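Local coordinates for protein TRAP-type transporter, periplasmic component (Cupriavidus necator, PDB 4P8B) that binds (S)-2-acetolactate as the periplasmic solute-binding component of a TRAP transporter, probably delivering it for uptake into the cell, at residues 181-186 against 237-242. Sequence-based numbering, arbitrary orientation.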
loop_
_atom_site.group_PDB
_atom_site.type_symbol
_atom_site.label_atom_id
_atom_site.label_comp_id
_atom_site.label_asym_id
_atom_site.label_seq_id
_atom_site.Cartn_x
_atom_site.Cartn_y
_atom_site.Cartn_z
ATOM N N PRO A 181 -12.568 6.628 0.107
ATOM C CA PRO A 181 -13.147 7.784 -0.598
ATOM C C PRO A 181 -12.166 8.823 -1.151
ATOM O O PRO A 181 -12.459 9.466 -2.150
ATOM C CB PRO A 181 -14.073 8.432 0.448
ATOM C CG PRO A 181 -13.978 7.600 1.683
ATOM C CD PRO A 181 -13.303 6.318 1.346
ATOM N N LEU A 182 -11.012 8.988 -0.520
ATOM C CA LEU A 182 -10.021 9.919 -1.035
ATOM C C LEU A 182 -9.642 9.589 -2.471
ATOM O O LEU A 182 -9.493 10.491 -3.312
ATOM C CB LEU A 182 -8.813 9.908 -0.096
ATOM C CG LEU A 182 -7.539 10.662 -0.508
ATOM C CD1 LEU A 182 -7.796 12.064 -1.073
ATOM C CD2 LEU A 182 -6.650 10.754 0.718
ATOM N N TYR A 183 -9.506 8.307 -2.789
ATOM C CA TYR A 183 -9.149 7.934 -4.153
ATOM C C TYR A 183 -10.237 8.302 -5.172
ATOM O O TYR A 183 -9.933 8.718 -6.296
ATOM C CB TYR A 183 -8.758 6.440 -4.252
ATOM C CG TYR A 183 -7.405 6.221 -3.652
ATOM C CD1 TYR A 183 -6.249 6.425 -4.388
ATOM C CD2 TYR A 183 -7.264 5.909 -2.297
ATOM C CE1 TYR A 183 -4.992 6.280 -3.812
ATOM C CE2 TYR A 183 -6.025 5.775 -1.715
ATOM C CZ TYR A 183 -4.888 5.980 -2.476
ATOM O OH TYR A 183 -3.653 5.866 -1.890
ATOM N N ILE A 184 -11.499 8.186 -4.777
ATOM C CA ILE A 184 -12.583 8.622 -5.648
ATOM C C ILE A 184 -12.459 10.114 -5.927
ATOM O O ILE A 184 -12.587 10.548 -7.063
ATOM C CB ILE A 184 -13.959 8.314 -5.036
ATOM C CG1 ILE A 184 -14.178 6.793 -4.970
ATOM C CG2 ILE A 184 -15.068 8.968 -5.837
ATOM C CD1 ILE A 184 -14.249 6.118 -6.326
ATOM N N GLU A 185 -12.196 10.891 -4.885
ATOM C CA GLU A 185 -12.077 12.338 -5.033
ATOM C C GLU A 185 -10.866 12.736 -5.876
ATOM O O GLU A 185 -10.963 13.651 -6.710
ATOM C CB GLU A 185 -12.036 13.009 -3.657
ATOM C CG GLU A 185 -13.368 12.885 -2.941
ATOM C CD GLU A 185 -13.397 13.603 -1.608
ATOM O OE1 GLU A 185 -12.705 14.631 -1.461
ATOM O OE2 GLU A 185 -14.120 13.143 -0.700
ATOM N N THR A 186 -9.735 12.064 -5.692
ATOM C CA THR A 186 -8.554 12.375 -6.487
ATOM C C THR A 186 -8.831 12.157 -7.964
ATOM O O THR A 186 -8.519 13.008 -8.800
ATOM C CB THR A 186 -7.367 11.530 -6.047
ATOM O OG1 THR A 186 -7.008 11.938 -4.721
ATOM C CG2 THR A 186 -6.174 11.692 -6.981
ATOM N N TRP A 237 3.747 8.274 -12.686
ATOM C CA TRP A 237 3.525 9.566 -12.029
ATOM C C TRP A 237 3.810 9.597 -10.534
ATOM O O TRP A 237 3.933 10.681 -9.976
ATOM C CB TRP A 237 2.111 10.020 -12.290
ATOM C CG TRP A 237 0.992 9.175 -11.716
ATOM C CD1 TRP A 237 1.071 7.928 -11.141
ATOM C CD2 TRP A 237 -0.384 9.540 -11.676
ATOM N NE1 TRP A 237 -0.181 7.509 -10.775
ATOM C CE2 TRP A 237 -1.092 8.480 -11.076
ATOM C CE3 TRP A 237 -1.096 10.668 -12.115
ATOM C CZ2 TRP A 237 -2.459 8.536 -10.870
ATOM C CZ3 TRP A 237 -2.445 10.716 -11.912
ATOM C CH2 TRP A 237 -3.123 9.649 -11.301
ATOM N N GLY A 238 3.945 8.454 -9.881
ATOM C CA GLY A 238 4.286 8.421 -8.470
ATOM C C GLY A 238 3.318 9.184 -7.591
ATOM O O GLY A 238 3.758 9.768 -6.580
ATOM N N TYR A 239 2.024 9.205 -7.888
ATOM C CA TYR A 239 1.124 10.144 -7.223
ATOM C C TYR A 239 1.003 9.875 -5.723
ATOM O O TYR A 239 0.901 10.825 -4.929
ATOM C CB TYR A 239 -0.253 10.260 -7.886
ATOM C CG TYR A 239 -1.278 9.165 -7.601
ATOM C CD1 TYR A 239 -0.988 7.795 -7.745
ATOM C CD2 TYR A 239 -2.563 9.515 -7.264
ATOM C CE1 TYR A 239 -1.965 6.834 -7.512
ATOM C CE2 TYR A 239 -3.545 8.574 -7.062
ATOM C CZ TYR A 239 -3.239 7.226 -7.183
ATOM O OH TYR A 239 -4.243 6.319 -6.960
ATOM N N VAL A 240 1.019 8.600 -5.321
ATOM C CA VAL A 240 1.032 8.220 -3.914
ATOM C C VAL A 240 1.874 6.961 -3.790
ATOM O O VAL A 240 2.203 6.320 -4.788
ATOM C CB VAL A 240 -0.385 7.876 -3.392
ATOM C CG1 VAL A 240 -1.341 9.033 -3.566
ATOM C CG2 VAL A 240 -0.926 6.617 -4.055
ATOM N N ALA A 241 2.188 6.578 -2.563
ATOM C CA ALA A 241 2.772 5.272 -2.298
ATOM C C ALA A 241 2.157 4.733 -1.027
ATOM O O ALA A 241 2.051 5.467 -0.048
ATOM C CB ALA A 241 4.272 5.328 -2.164
ATOM N N ASP A 242 1.783 3.458 -1.015
ATOM C CA ASP A 242 1.290 2.842 0.199
ATOM C C ASP A 242 2.374 2.013 0.869
ATOM O O ASP A 242 2.861 1.023 0.281
ATOM C CB ASP A 242 -0.038 2.042 0.016
ATOM C CG ASP A 242 0.005 0.940 -1.034
ATOM O OD1 ASP A 242 0.539 1.143 -2.149
ATOM O OD2 ASP A 242 -0.625 -0.122 -0.773
#
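The phenol oxygen of Tyr239 lies against one edge of the Tyr183 ring, OH being 3.2 Å from Tyr183 CE1 and about as close to CD1, while it hydrogen-bonds outside the two segments to Glu215. Behind the oxygen, CZ of Tyr239 stands 3.9 Å from Tyr183 CE1, in the plane of the Tyr183 ring. The two aromatic side chains thus pass at a slant and do not stack. Tyr183 leaves the helix with CG anti to its carbonyl carbon (chi1 -74°), and the far edge and hydroxyl of the ring come up against Tyr239 and Val240. CG2 of Val240 sits 3.6 Å from Tyr183 OH, which is hydrogen-bonded to Ser112; both buried phenol oxygens therefore find their polar partners outside the two segments.

The Tyr239 ring is sandwiched within its own segment. CG2 of Val240 rests 3.6 Å above one face, offset toward the rim, and CZ2 of Trp237 lies 3.4 Å above the centre of the opposite face, so that the pair limits rotation of the ring. One helical turn after Tyr183, the methyl of Thr186 meets the Tyr239 ring at its edge, CG2 to CE2 4.1 Å. Val319 of helix 317-327 also touches Thr186.

Just beyond the packed residues, Asp242 touches the bound acetolactate and forms a salt bridge with Arg155, a ligand-binding residue whose side chain also lies close to Val240. The contact joins helix 181-189 to residues 239-240, which lead into strand 241-249. It is side-chain packing next to the ligand pocket, the Tyr183 side chain being about 8 Å from the bound acetolactate, in a family 7 solute-binding protein built on the periplasmic binding protein fold.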